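Local coordinates for putative glyoxalase superfamily protein (Ralstonia eutropha, PDB 3IUZ), which probably acts as an iron(II)-dependent dioxygenase and decarboxylase of 2-oxoadipate, forming 2-hydroxyglutarate, at residues A175-L178 against L179-D183; A101-T104 against R105-R108; F204-Q207 against H208-R212; V52-A55 against G56-R60; S17-R20 against H21-L25. All coordinates share one frame; numbering follows the deposited sequence. Where two conformers were deposited one is given.

All five contacts are local, and along the chain they run in the order interaction 5, 4, 2, 1, 3. Interactions 5 and 4 lie on helices 16-25 and 42-60; their centres are about 12 Å apart, and Arg18 joins them by a salt bridge to Asp59. Interactions 2 and 1, on helices 101-110 and 173-185, are likewise about 12 Å apart between centres and touch where a methyl of Leu179 packs on the backbone of Arg105 and Ile106. Phe204 of interaction 3 connects the two pairs, meeting Phe103 of interaction 2 and Leu53 of interaction 4. The five contacts thus form a connected series, in which helices 42-60 and 101-110 and the loop 204-212 also touch strands of the mixed sheet.

Interaction 1. Residues A175-L178 against L179-D183; sequences AQTL and LWQLD
Trp180 meets Gln176 one turn earlier on helix 173-185, where a single carbonyl oxygen receives both backbone and ring. Trp180 N donates to Gln176 O at 3.1 Å, and the indole presents its edge to the same atom, with Trp180 CD1 3.1 Å from Gln176 O and the oxygen near the ring plane. A chi1 of -68° turns Trp180 CG to the side of its own backbone nitrogen, bringing CD1, on the pyrrole edge, up to this oxygen.

The other carbonyls are satisfied in the same i to i+4 pattern: Ala175 O by Leu179 N at 3.0 Å, Thr177 O by Gln181 N at 3.1 Å and Leu178 O by Leu182 N at 3.0 Å. Their N-H...O angles, between 149° and 163°, are those of a regular alpha helix.

Among the side chains, Thr177 OG1 is hydrogen-bonded to Pro173 O, while its methyl lies alongside the extended Gln181 chain, with Thr177 CG2 3.4 Å from Gln181 NE2. On another branch of the same amide, Gln181 OE1 passes 3.9 Å from Leu178 CD2. Gln176 NE2 reaches back to Leu171 O, and Ala175 N is bonded to Thr172 OG1. Leu178 and Leu182 pack on Leu196 of helix 190-200.

Backbone bonds therefore carry the polar load of this contact; the side chains meet one another through van der Waals contact, while Gln176 and Thr177 hydrogen-bond to backbone oxygens at or just before the helix start.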
loop_
_atom_site.group_PDB
_atom_site.type_symbol
_atom_site.label_atom_id
_atom_site.label_comp_id
_atom_site.label_asym_id
_atom_site.label_seq_id
_atom_site.Cartn_x
_atom_site.Cartn_y
_atom_site.Cartn_z
ATOM N N ALA A 175 8.687 13.678 -11.261
ATOM C CA ALA A 175 7.785 12.531 -11.125
ATOM C C ALA A 175 6.558 12.778 -12.025
ATOM O O ALA A 175 6.099 11.892 -12.755
ATOM C CB ALA A 175 7.332 12.309 -9.645
ATOM N N GLN A 176 6.022 13.979 -11.940
ATOM C CA GLN A 176 4.825 14.322 -12.730
ATOM C C GLN A 176 5.108 14.370 -14.201
ATOM O O GLN A 176 4.263 13.986 -14.989
ATOM C CB GLN A 176 4.231 15.627 -12.253
ATOM C CG GLN A 176 3.683 15.541 -10.828
ATOM C CD GLN A 176 3.002 16.814 -10.352
ATOM O OE1 GLN A 176 2.044 17.322 -10.990
ATOM N NE2 GLN A 176 3.435 17.300 -9.172
ATOM N N THR A 177 6.302 14.853 -14.580
ATOM C CA THR A 177 6.726 14.830 -15.967
ATOM C C THR A 177 6.665 13.422 -16.559
ATOM O O THR A 177 6.070 13.183 -17.655
ATOM C CB THR A 177 8.176 15.356 -16.091
ATOM O OG1 THR A 177 8.221 16.720 -15.630
ATOM C CG2 THR A 177 8.679 15.257 -17.553
ATOM N N LEU A 178 7.219 12.455 -15.828
ATOM C CA LEU A 178 7.345 11.081 -16.357
ATOM C C LEU A 178 5.985 10.350 -16.347
ATOM O O LEU A 178 5.667 9.597 -17.274
ATOM C CB LEU A 178 8.418 10.288 -15.559
ATOM C CG LEU A 178 9.870 10.794 -15.764
ATOM C CD1 LEU A 178 10.909 10.049 -14.855
ATOM C CD2 LEU A 178 10.251 10.660 -17.264
ATOM N N LEU A 179 5.215 10.600 -15.293
ATOM C CA LEU A 179 3.866 10.076 -15.156
ATOM C C LEU A 179 2.960 10.437 -16.351
ATOM O O LEU A 179 2.283 9.594 -16.921
ATOM C CB LEU A 179 3.280 10.655 -13.874
ATOM C CG LEU A 179 2.250 9.840 -13.137
ATOM C CD1 LEU A 179 2.690 8.379 -13.132
ATOM C CD2 LEU A 179 2.082 10.476 -11.707
ATOM N N TRP A 180 2.961 11.717 -16.740
ATOM C CA TRP A 180 2.117 12.192 -17.817
ATOM C C TRP A 180 2.654 11.888 -19.220
ATOM O O TRP A 180 1.837 11.735 -20.141
ATOM C CB TRP A 180 1.736 13.667 -17.548
ATOM C CG TRP A 180 0.861 13.662 -16.360
ATOM C CD1 TRP A 180 1.203 13.923 -15.052
ATOM C CD2 TRP A 180 -0.479 13.160 -16.319
ATOM N NE1 TRP A 180 0.139 13.678 -14.239
ATOM C CE2 TRP A 180 -0.902 13.204 -14.985
ATOM C CE3 TRP A 180 -1.364 12.680 -17.291
ATOM C CZ2 TRP A 180 -2.180 12.782 -14.590
ATOM C CZ3 TRP A 180 -2.628 12.254 -16.894
ATOM C CH2 TRP A 180 -3.030 12.359 -15.545
ATOM N N GLN A 181 3.980 11.738 -19.392
ATOM C CA GLN A 181 4.545 11.146 -20.620
ATOM C C GLN A 181 4.042 9.700 -20.775
ATOM O O GLN A 181 3.690 9.263 -21.878
ATOM C CB GLN A 181 6.093 11.146 -20.603
ATOM C CG GLN A 181 6.613 12.619 -20.720
ATOM C CD GLN A 181 8.102 12.742 -20.736
ATOM O OE1 GLN A 181 8.824 11.726 -20.786
ATOM N NE2 GLN A 181 8.577 13.985 -20.684
ATOM N N LEU A 182 4.033 8.976 -19.658
ATOM C CA LEU A 182 3.632 7.577 -19.620
ATOM C C LEU A 182 2.159 7.482 -19.979
ATOM O O LEU A 182 1.799 6.641 -20.777
ATOM C CB LEU A 182 3.872 6.961 -18.239
ATOM C CG LEU A 182 3.468 5.493 -18.043
ATOM C CD1 LEU A 182 4.158 4.559 -19.038
ATOM C CD2 LEU A 182 3.749 5.057 -16.587
ATOM N N ASP A 183 1.347 8.336 -19.372
ATOM C CA ASP A 183 -0.092 8.342 -19.689
ATOM C C ASP A 183 -0.303 8.608 -21.175
ATOM O O ASP A 183 -1.123 7.977 -21.806
ATOM C CB ASP A 183 -0.847 9.365 -18.843
ATOM C CG ASP A 183 -2.255 9.560 -19.350
ATOM O OD1 ASP A 183 -3.111 8.721 -19.028
ATOM O OD2 ASP A 183 -2.488 10.527 -20.096
#

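Interaction 2. Residues A101-T104 against R105-R108; sequences AAFT and RILR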
loop_
_atom_site.group_PDB
_atom_site.type_symbol
_atom_site.label_atom_id
_atom_site.label_comp_id
_atom_site.label_asym_id
_atom_site.label_seq_id
_atom_site.Cartn_x
_atom_site.Cartn_y
_atom_site.Cartn_z
ATOM N N ALA A 101 -7.037 12.033 -3.358
ATOM C CA ALA A 101 -6.489 12.789 -4.489
ATOM C C ALA A 101 -4.965 12.765 -4.462
ATOM O O ALA A 101 -4.323 12.941 -5.461
ATOM C CB ALA A 101 -6.977 14.270 -4.458
ATOM N N ALA A 102 -4.379 12.556 -3.301
ATOM C CA ALA A 102 -2.922 12.516 -3.212
ATOM C C ALA A 102 -2.376 11.324 -3.976
ATOM O O ALA A 102 -1.257 11.357 -4.432
ATOM C CB ALA A 102 -2.461 12.488 -1.734
ATOM N N PHE A 103 -3.181 10.270 -4.098
ATOM C CA PHE A 103 -2.807 9.072 -4.824
ATOM C C PHE A 103 -3.536 8.830 -6.160
ATOM O O PHE A 103 -2.944 8.268 -7.047
ATOM C CB PHE A 103 -2.944 7.865 -3.892
ATOM C CG PHE A 103 -1.881 7.863 -2.855
ATOM C CD1 PHE A 103 -0.616 7.414 -3.180
ATOM C CD2 PHE A 103 -2.080 8.513 -1.640
ATOM C CE1 PHE A 103 0.406 7.533 -2.293
ATOM C CE2 PHE A 103 -1.058 8.630 -0.747
ATOM C CZ PHE A 103 0.177 8.115 -1.065
ATOM N N THR A 104 -4.778 9.258 -6.327
ATOM C CA THR A 104 -5.410 9.051 -7.632
ATOM C C THR A 104 -4.657 9.808 -8.768
ATOM O O THR A 104 -4.628 9.339 -9.887
ATOM C CB THR A 104 -6.887 9.420 -7.643
ATOM O OG1 THR A 104 -7.084 10.689 -7.060
ATOM C CG2 THR A 104 -7.708 8.360 -6.830
ATOM N N ARG A 105 -4.097 10.963 -8.454
ATOM C CA ARG A 105 -3.229 11.719 -9.350
ATOM C C ARG A 105 -1.964 10.948 -9.788
ATOM O O ARG A 105 -1.330 11.343 -10.765
ATOM C CB ARG A 105 -2.818 13.038 -8.731
ATOM C CG ARG A 105 -1.732 12.903 -7.625
ATOM C CD ARG A 105 -1.499 14.153 -6.810
ATOM N NE ARG A 105 -0.624 13.877 -5.665
ATOM C CZ ARG A 105 0.277 14.714 -5.147
ATOM N NH1 ARG A 105 0.471 15.941 -5.624
ATOM N NH2 ARG A 105 0.964 14.335 -4.087
ATOM N N ILE A 106 -1.636 9.854 -9.070
ATOM C CA ILE A 106 -0.561 8.952 -9.405
ATOM C C ILE A 106 -1.116 7.692 -10.077
ATOM O O ILE A 106 -0.646 7.276 -11.147
ATOM C CB ILE A 106 0.260 8.527 -8.138
ATOM C CG1 ILE A 106 0.920 9.718 -7.436
ATOM C CG2 ILE A 106 1.285 7.445 -8.494
ATOM C CD1 ILE A 106 1.527 9.379 -5.979
ATOM N N LEU A 107 -2.114 7.055 -9.459
ATOM C CA LEU A 107 -2.565 5.762 -9.949
ATOM C C LEU A 107 -3.259 5.870 -11.309
ATOM O O LEU A 107 -3.190 4.941 -12.106
ATOM C CB LEU A 107 -3.567 5.120 -8.962
ATOM C CG LEU A 107 -3.005 4.903 -7.550
ATOM C CD1 LEU A 107 -3.966 4.329 -6.546
ATOM C CD2 LEU A 107 -1.755 4.015 -7.630
ATOM N N ARG A 108 -3.966 6.983 -11.541
ATOM C CA ARG A 108 -4.757 7.152 -12.767
ATOM C C ARG A 108 -3.821 7.189 -13.978
ATOM O O ARG A 108 -3.982 6.385 -14.863
ATOM C CB ARG A 108 -5.669 8.369 -12.670
ATOM C CG ARG A 108 -6.777 8.196 -11.659
ATOM C CD ARG A 108 -7.894 7.268 -12.092
ATOM N NE ARG A 108 -8.732 7.922 -13.071
ATOM C CZ ARG A 108 -9.025 7.488 -14.283
ATOM N NH1 ARG A 108 -8.572 6.330 -14.748
ATOM N NH2 ARG A 108 -9.777 8.260 -15.072
HETATM O O HOH W 1 1.179 11.671 -2.808
#
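Arg105 folds back over Ala102 at the start of helix 101-110, and a side chain supplies the straightest polar bond here. Arg105 NE donates to Ala102 O at 2.9 Å with an N-H...O angle of 168°; the oxygen lies in the guanidinium plane, although the donor stands above the carbonyl plane. A chi1 of 76° and an extended chain to NE lay the methylene groups along the helix end, with Arg105 CD 3.4 Å from Ala101 O.

One water reinforces this bond, donating to Ala102 O at 2.9 Å and accepting from Arg105 NH2 at 3.0 Å. Arg105 NH2 also forms a salt bridge with Asp169.

In the backbone, Phe103 O takes two donors, Ile106 N at 2.9 Å and Leu107 N at 2.8 Å, the former well above the carbonyl plane. Thr104 O receives Arg108 N.

The apolar component is small: Phe103 and Ile106 run side by side, with Phe103 CD1 4.0 Å from Ile106 CD1.

Ile106 N bonds to Phe103 O and not to Ala102 O, which is served instead by the guanidinium and the water. A side chain and a water thus satisfy a carbonyl of the first turn that lacks its i+4 amide donor.

Interaction 3. Residues F204-Q207 against H208-R212; sequences FERQ and HGVPR
His208 and Arg206 bury the most surface here, one chain crossing the other at about a right angle; Arg206 is modelled in two conformers, and its contacts are those of the one given. Arg206 CG sits over one face of the imidazole, 3.6 Å from the centroid of the His208 ring, a CH-pi contact. With chi1 at 57°, His208 CG lies between its own backbone nitrogen and carbonyl carbon, which turns the ring back beneath the arginine. The guanidinium and imidazole planes are 21° apart.

Farther along, Arg206 bends at chi3 and NE donates to the carbonyl of the same histidine. The Arg206 NE to His208 O distance of 2.6 Å is short and its N-H...O angle of 138° bent, so the exact geometry is doubtful. One face of the guanidinium rests on the Gly209-Val210 peptide link, with Arg206 NH2 3.6 Å from Val210 N.

Gln207, third in buried area, directs NE2 mainly to Pro202 O, with a weak bond from Gln207 NE2 to Glu205 O at 3.3 Å. His208 N is buried without a polar partner in the model.

Neighbouring helices and a strand line the second half of this loop. His208 NE2 is bonded to Ala230 O of helix 224-232, and the ring packs on Val163 of helix 154-164. Val210 and Pro211 then pack against strand 281-287, and Arg212 takes the N-cap position of helix 213-222.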
loop_
_atom_site.group_PDB
_atom_site.type_symbol
_atom_site.label_atom_id
_atom_site.label_comp_id
_atom_site.label_asym_id
_atom_site.label_seq_id
_atom_site.Cartn_x
_atom_site.Cartn_y
_atom_site.Cartn_z
ATOM N N PHE A 204 4.624 6.848 -0.797
ATOM C CA PHE A 204 3.983 5.860 0.062
ATOM C C PHE A 204 4.684 5.806 1.405
ATOM O O PHE A 204 5.214 4.744 1.836
ATOM C CB PHE A 204 3.936 4.493 -0.637
ATOM C CG PHE A 204 3.222 4.537 -1.944
ATOM C CD1 PHE A 204 3.891 4.926 -3.094
ATOM C CD2 PHE A 204 1.872 4.235 -2.026
ATOM C CE1 PHE A 204 3.251 5.015 -4.290
ATOM C CE2 PHE A 204 1.221 4.296 -3.246
ATOM C CZ PHE A 204 1.888 4.673 -4.361
ATOM N N GLU A 205 4.594 6.950 2.080
ATOM C CA GLU A 205 5.289 7.191 3.341
ATOM C C GLU A 205 4.601 8.341 4.109
ATOM O O GLU A 205 3.649 8.953 3.627
ATOM C CB GLU A 205 6.747 7.560 3.064
ATOM C CG GLU A 205 7.589 6.501 2.369
ATOM C CD GLU A 205 7.688 5.184 3.127
ATOM O OE1 GLU A 205 7.355 5.122 4.335
ATOM O OE2 GLU A 205 8.135 4.201 2.493
ATOM N N ARG A 206 5.090 8.625 5.308
ATOM C CA ARG A 206 4.568 9.712 6.143
ATOM C C ARG A 206 5.112 11.027 5.597
ATOM O O ARG A 206 6.297 11.215 5.581
ATOM C CB ARG A 206 5.015 9.519 7.598
ATOM C CG ARG A 206 4.283 10.357 8.663
ATOM C CD ARG A 206 5.105 10.490 9.954
ATOM N NE ARG A 206 6.202 11.423 9.757
ATOM C CZ ARG A 206 7.310 11.476 10.491
ATOM N NH1 ARG A 206 7.463 10.664 11.533
ATOM N NH2 ARG A 206 8.265 12.355 10.182
ATOM N N GLN A 207 4.228 11.931 5.186
ATOM C CA GLN A 207 4.606 13.233 4.622
ATOM C C GLN A 207 4.616 14.385 5.622
ATOM O O GLN A 207 5.167 15.454 5.334
ATOM C CB GLN A 207 3.633 13.562 3.517
ATOM C CG GLN A 207 3.607 12.479 2.417
ATOM C CD GLN A 207 4.955 12.152 1.887
ATOM O OE1 GLN A 207 5.799 13.030 1.761
ATOM N NE2 GLN A 207 5.164 10.907 1.510
ATOM N N HIS A 208 4.012 14.171 6.791
ATOM C CA HIS A 208 4.067 15.137 7.881
ATOM C C HIS A 208 5.241 14.863 8.825
ATOM O O HIS A 208 5.823 13.774 8.814
ATOM C CB HIS A 208 2.715 15.216 8.631
ATOM C CG HIS A 208 2.239 13.917 9.199
ATOM N ND1 HIS A 208 1.280 13.128 8.581
ATOM C CD2 HIS A 208 2.598 13.260 10.335
ATOM C CE1 HIS A 208 1.077 12.042 9.320
ATOM N NE2 HIS A 208 1.851 12.108 10.395
ATOM N N GLY A 209 5.599 15.859 9.648
ATOM C CA GLY A 209 6.692 15.719 10.597
ATOM C C GLY A 209 6.271 14.930 11.820
ATOM O O GLY A 209 5.116 14.563 11.952
ATOM N N VAL A 210 7.234 14.692 12.705
ATOM C CA VAL A 210 7.007 13.982 13.948
ATOM C C VAL A 210 5.869 14.668 14.681
ATOM O O VAL A 210 5.934 15.838 14.926
ATOM C CB VAL A 210 8.286 13.971 14.824
ATOM C CG1 VAL A 210 8.028 13.311 16.159
ATOM C CG2 VAL A 210 9.451 13.309 14.073
ATOM N N PRO A 211 4.808 13.947 15.008
ATOM C CA PRO A 211 3.732 14.579 15.758
ATOM C C PRO A 211 3.994 14.657 17.266
ATOM O O PRO A 211 4.806 13.897 17.809
ATOM C CB PRO A 211 2.567 13.632 15.544
ATOM C CG PRO A 211 3.197 12.335 15.462
ATOM C CD PRO A 211 4.490 12.554 14.698
ATOM N N ARG A 212 3.248 15.552 17.915
ATOM C CA ARG A 212 3.290 15.714 19.368
ATOM C C ARG A 212 2.647 14.502 20.009
ATOM O O ARG A 212 1.625 14.011 19.554
ATOM C CB ARG A 212 2.506 16.931 19.782
ATOM C CG ARG A 212 3.182 18.201 19.367
ATOM C CD ARG A 212 2.393 19.419 19.705
ATOM N NE ARG A 212 2.993 20.521 18.954
ATOM C CZ ARG A 212 2.547 21.764 18.926
ATOM N NH1 ARG A 212 1.483 22.115 19.657
ATOM N NH2 ARG A 212 3.189 22.665 18.175
#

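Interaction 4. Residues V52-A55 against G56-R60; sequences VLFA and GILDR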
loop_
_atom_site.group_PDB
_atom_site.type_symbol
_atom_site.label_atom_id
_atom_site.label_comp_id
_atom_site.label_asym_id
_atom_site.label_seq_id
_atom_site.Cartn_x
_atom_site.Cartn_y
_atom_site.Cartn_z
ATOM N N VAL A 52 8.160 -3.222 -5.743
ATOM C CA VAL A 52 9.102 -2.458 -4.958
ATOM C C VAL A 52 8.424 -2.087 -3.661
ATOM O O VAL A 52 9.032 -2.224 -2.575
ATOM C CB VAL A 52 9.643 -1.239 -5.724
ATOM C CG1 VAL A 52 10.480 -0.350 -4.792
ATOM C CG2 VAL A 52 10.420 -1.722 -6.966
ATOM N N LEU A 53 7.135 -1.725 -3.748
ATOM C CA LEU A 53 6.389 -1.305 -2.577
ATOM C C LEU A 53 6.145 -2.500 -1.623
ATOM O O LEU A 53 6.230 -2.373 -0.410
ATOM C CB LEU A 53 5.061 -0.609 -2.974
ATOM C CG LEU A 53 5.207 0.786 -3.616
ATOM C CD1 LEU A 53 3.823 1.305 -4.107
ATOM C CD2 LEU A 53 5.885 1.776 -2.629
ATOM N N PHE A 54 5.843 -3.645 -2.200
ATOM C CA PHE A 54 5.748 -4.908 -1.492
ATOM C C PHE A 54 7.056 -5.239 -0.747
ATOM O O PHE A 54 7.039 -5.535 0.447
ATOM C CB PHE A 54 5.352 -6.033 -2.455
ATOM C CG PHE A 54 5.127 -7.366 -1.771
ATOM C CD1 PHE A 54 3.938 -7.622 -1.115
ATOM C CD2 PHE A 54 6.113 -8.342 -1.750
ATOM C CE1 PHE A 54 3.714 -8.853 -0.457
ATOM C CE2 PHE A 54 5.924 -9.560 -1.049
ATOM C CZ PHE A 54 4.685 -9.836 -0.435
ATOM N N ALA A 55 8.189 -5.126 -1.416
ATOM C CA ALA A 55 9.459 -5.332 -0.755
ATOM C C ALA A 55 9.654 -4.391 0.433
ATOM O O ALA A 55 10.240 -4.786 1.461
ATOM C CB ALA A 55 10.590 -5.213 -1.736
ATOM N N GLY A 56 9.175 -3.163 0.289
ATOM C CA GLY A 56 9.175 -2.158 1.352
ATOM C C GLY A 56 8.284 -2.577 2.522
ATOM O O GLY A 56 8.654 -2.378 3.696
ATOM N N ILE A 57 7.143 -3.199 2.248
ATOM C CA ILE A 57 6.296 -3.756 3.336
ATOM C C ILE A 57 7.038 -4.835 4.084
ATOM O O ILE A 57 7.063 -4.829 5.314
ATOM C CB ILE A 57 4.944 -4.349 2.880
ATOM C CG1 ILE A 57 3.808 -3.418 3.267
ATOM C CG2 ILE A 57 4.639 -5.755 3.553
ATOM C CD1 ILE A 57 3.739 -3.090 4.705
ATOM N N LEU A 58 7.646 -5.763 3.356
ATOM C CA LEU A 58 8.399 -6.839 3.969
ATOM C C LEU A 58 9.521 -6.313 4.882
ATOM O O LEU A 58 9.814 -6.940 5.916
ATOM C CB LEU A 58 8.971 -7.776 2.902
ATOM C CG LEU A 58 7.950 -8.590 2.080
ATOM C CD1 LEU A 58 8.723 -9.554 1.181
ATOM C CD2 LEU A 58 6.912 -9.347 2.985
ATOM N N ASP A 59 10.146 -5.191 4.504
ATOM C CA ASP A 59 11.219 -4.617 5.312
ATOM C C ASP A 59 10.699 -4.166 6.686
ATOM O O ASP A 59 11.488 -4.008 7.597
ATOM C CB ASP A 59 11.821 -3.379 4.646
ATOM C CG ASP A 59 12.606 -3.695 3.374
ATOM O OD1 ASP A 59 13.005 -4.849 3.173
ATOM O OD2 ASP A 59 12.834 -2.751 2.581
ATOM N N ARG A 60 9.415 -3.863 6.827
ATOM C CA ARG A 60 8.928 -3.388 8.124
ATOM C C ARG A 60 7.769 -4.192 8.725
ATOM O O ARG A 60 7.139 -3.763 9.722
ATOM C CB ARG A 60 8.545 -1.929 8.038
ATOM C CG ARG A 60 7.317 -1.655 7.245
ATOM C CD ARG A 60 7.104 -0.157 7.185
ATOM N NE ARG A 60 5.834 0.090 6.526
ATOM C CZ ARG A 60 5.686 0.025 5.213
ATOM N NH1 ARG A 60 6.757 -0.234 4.443
ATOM N NH2 ARG A 60 4.483 0.218 4.664
HETATM O O HOH W 2 6.282 0.013 1.096
#
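Leu53 O is gripped by two donors across this turn of helix 42-60: Ile57 N at 2.9 Å and a water at 2.8 Å. The water is linked onward to Arg60, but weakly, with 3.4 Å between its oxygen and Arg60 NH1. Arg60 NH2 has a firmer partner in Phe236 O. Thus the guanidinium curls back toward the helix while bonding to a neighbouring loop.

Three further backbone bonds continue the alpha-helical pattern: Gly56 N to Val52 O at 3.0 Å, Leu58 N to Phe54 O at 3.0 Å and Asp59 N to Ala55 O at 3.1 Å. The Leu58 bond is the straightest, with an N-H...O angle of 167°.

This helix lies against the mixed sheet, Phe54 and Ile57 on Ala239 of strand 238-242 and Leu58 on Tyr303 of strand 293-306, in a chain whose family belongs to the glyoxalase clan. On that buried side Phe54 CG is anti to the backbone nitrogen (chi1 -176°), which tips the ring down the helix to Leu58. Both methyls of the leucine come up to it, and the nearest approach is 3.6 Å between Phe54 CE2 and Leu58 CD1.

Elsewhere on the helix Asp59 OD1 lies 3.3 Å from Ala55 O, two acceptors that share Arg18 NH2 of helix 16-25, which forms a salt bridge with Asp59 OD1 and a weak hydrogen bond with Ala55 O.

Interaction 5. Residues S17-R20 against H21-L25; sequences SRTR and HLLSL
Leu23 lies against Thr19 one turn back on helix 16-25 and can be followed outward atom by atom. Its CB stands 3.5 Å from Thr19 O, the carbonyl that also receives Leu23 N at 2.8 Å. Leu23 CG remains close to this oxygen, 3.4 Å from Thr19 O, because chi1 of -71° turns it to the side of its own nitrogen. At the tip, Leu23 CD1 reaches Thr19 CG2 at 3.7 Å, the two side chains running the same way. Thr19 OG1 looks elsewhere, hydrogen-bonded to Gly15 O, so methyl and hydroxyl serve different neighbours.

A second pair lies on another flank. Arg18 bends at chi2 and runs beside His21, with Arg18 NH1 3.6 Å from His21 CD2. Guanidinium and imidazole are nearly parallel, their planes 1° apart, yet they meet obliquely. Arg18 NH2 is engaged beyond the helix, by the carboxylate of Asp59.

Toward the C-terminal end, Ser24 OG donates to His21 O at 3.0 Å, while Leu25 N shares weak bonds between His21 O and Leu22 O.

Leu22 packs on Leu14 of helix 4-14 and on Met51 and Ala55 of helix 42-60, whereas Ser17 and Arg20 are exposed. This division into leucine-rich and polar flanks is typical of an amphipathic alpha helix packed against neighbouring helices, here 4-14 and 42-60.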
loop_
_atom_site.group_PDB
_atom_site.type_symbol
_atom_site.label_atom_id
_atom_site.label_comp_id
_atom_site.label_asym_id
_atom_site.label_seq_id
_atom_site.Cartn_x
_atom_site.Cartn_y
_atom_site.Cartn_z
ATOM N N SER A 17 20.562 -8.382 -5.749
ATOM C CA SER A 17 20.302 -9.447 -4.815
ATOM C C SER A 17 18.835 -9.450 -4.347
ATOM O O SER A 17 18.138 -10.472 -4.394
ATOM C CB SER A 17 21.283 -9.301 -3.632
ATOM O OG SER A 17 20.773 -9.919 -2.464
ATOM N N ARG A 18 18.370 -8.283 -3.931
ATOM C CA ARG A 18 17.012 -8.102 -3.455
ATOM C C ARG A 18 16.032 -8.399 -4.610
ATOM O O ARG A 18 14.977 -8.964 -4.403
ATOM C CB ARG A 18 16.845 -6.677 -2.928
ATOM C CG ARG A 18 16.291 -6.523 -1.527
ATOM C CD ARG A 18 14.887 -7.090 -1.505
ATOM N NE ARG A 18 13.951 -6.488 -0.528
ATOM C CZ ARG A 18 13.251 -7.188 0.375
ATOM N NH1 ARG A 18 13.434 -8.514 0.485
ATOM N NH2 ARG A 18 12.359 -6.584 1.173
ATOM N N THR A 19 16.398 -8.029 -5.833
ATOM C CA THR A 19 15.562 -8.294 -7.013
ATOM C C THR A 19 15.445 -9.762 -7.303
ATOM O O THR A 19 14.358 -10.257 -7.585
ATOM C CB THR A 19 16.118 -7.535 -8.231
ATOM O OG1 THR A 19 15.931 -6.137 -7.966
ATOM C CG2 THR A 19 15.452 -7.961 -9.561
ATOM N N ARG A 20 16.579 -10.454 -7.251
ATOM C CA ARG A 20 16.589 -11.897 -7.393
ATOM C C ARG A 20 15.635 -12.555 -6.414
ATOM O O ARG A 20 14.871 -13.381 -6.821
ATOM C CB ARG A 20 18.025 -12.470 -7.259
ATOM C CG ARG A 20 18.751 -12.523 -8.600
ATOM C CD ARG A 20 20.074 -13.354 -8.576
ATOM N NE ARG A 20 21.195 -12.608 -7.979
ATOM C CZ ARG A 20 21.627 -12.714 -6.711
ATOM N NH1 ARG A 20 21.062 -13.552 -5.836
ATOM N NH2 ARG A 20 22.648 -11.964 -6.305
ATOM N N HIS A 21 15.676 -12.176 -5.147
ATOM C CA HIS A 21 14.783 -12.781 -4.144
ATOM C C HIS A 21 13.321 -12.455 -4.480
ATOM O O HIS A 21 12.449 -13.328 -4.473
ATOM C CB HIS A 21 15.113 -12.230 -2.752
ATOM C CG HIS A 21 14.107 -12.575 -1.688
ATOM N ND1 HIS A 21 13.946 -13.856 -1.188
ATOM C CD2 HIS A 21 13.259 -11.791 -0.975
ATOM C CE1 HIS A 21 13.005 -13.853 -0.260
ATOM N NE2 HIS A 21 12.590 -12.610 -0.091
ATOM N N LEU A 22 13.072 -11.189 -4.794
ATOM C CA LEU A 22 11.726 -10.751 -5.075
ATOM C C LEU A 22 11.131 -11.489 -6.308
ATOM O O LEU A 22 9.955 -11.887 -6.293
ATOM C CB LEU A 22 11.704 -9.223 -5.243
ATOM C CG LEU A 22 10.353 -8.582 -4.938
ATOM C CD1 LEU A 22 9.862 -8.931 -3.529
ATOM C CD2 LEU A 22 10.446 -7.077 -5.155
ATOM N N LEU A 23 11.947 -11.699 -7.346
ATOM C CA LEU A 23 11.445 -12.327 -8.567
ATOM C C LEU A 23 11.214 -13.814 -8.318
ATOM O O LEU A 23 10.351 -14.423 -8.927
ATOM C CB LEU A 23 12.373 -12.107 -9.774
ATOM C CG LEU A 23 12.458 -10.695 -10.387
ATOM C CD1 LEU A 23 13.608 -10.599 -11.374
ATOM C CD2 LEU A 23 11.162 -10.273 -11.071
ATOM N N SER A 24 11.968 -14.430 -7.414
ATOM C CA SER A 24 11.677 -15.821 -7.146
ATOM C C SER A 24 10.456 -15.962 -6.232
ATOM O O SER A 24 9.822 -16.988 -6.243
ATOM C CB SER A 24 12.880 -16.527 -6.552
ATOM O OG SER A 24 12.984 -16.168 -5.201
ATOM N N LEU A 25 10.099 -14.917 -5.496
ATOM C CA LEU A 25 9.018 -14.997 -4.501
ATOM C C LEU A 25 7.635 -14.611 -5.083
ATOM O O LEU A 25 6.663 -15.331 -4.886
ATOM C CB LEU A 25 9.321 -14.064 -3.332
ATOM C CG LEU A 25 8.269 -13.936 -2.247
ATOM C CD1 LEU A 25 8.060 -15.272 -1.519
ATOM C CD2 LEU A 25 8.668 -12.744 -1.299
#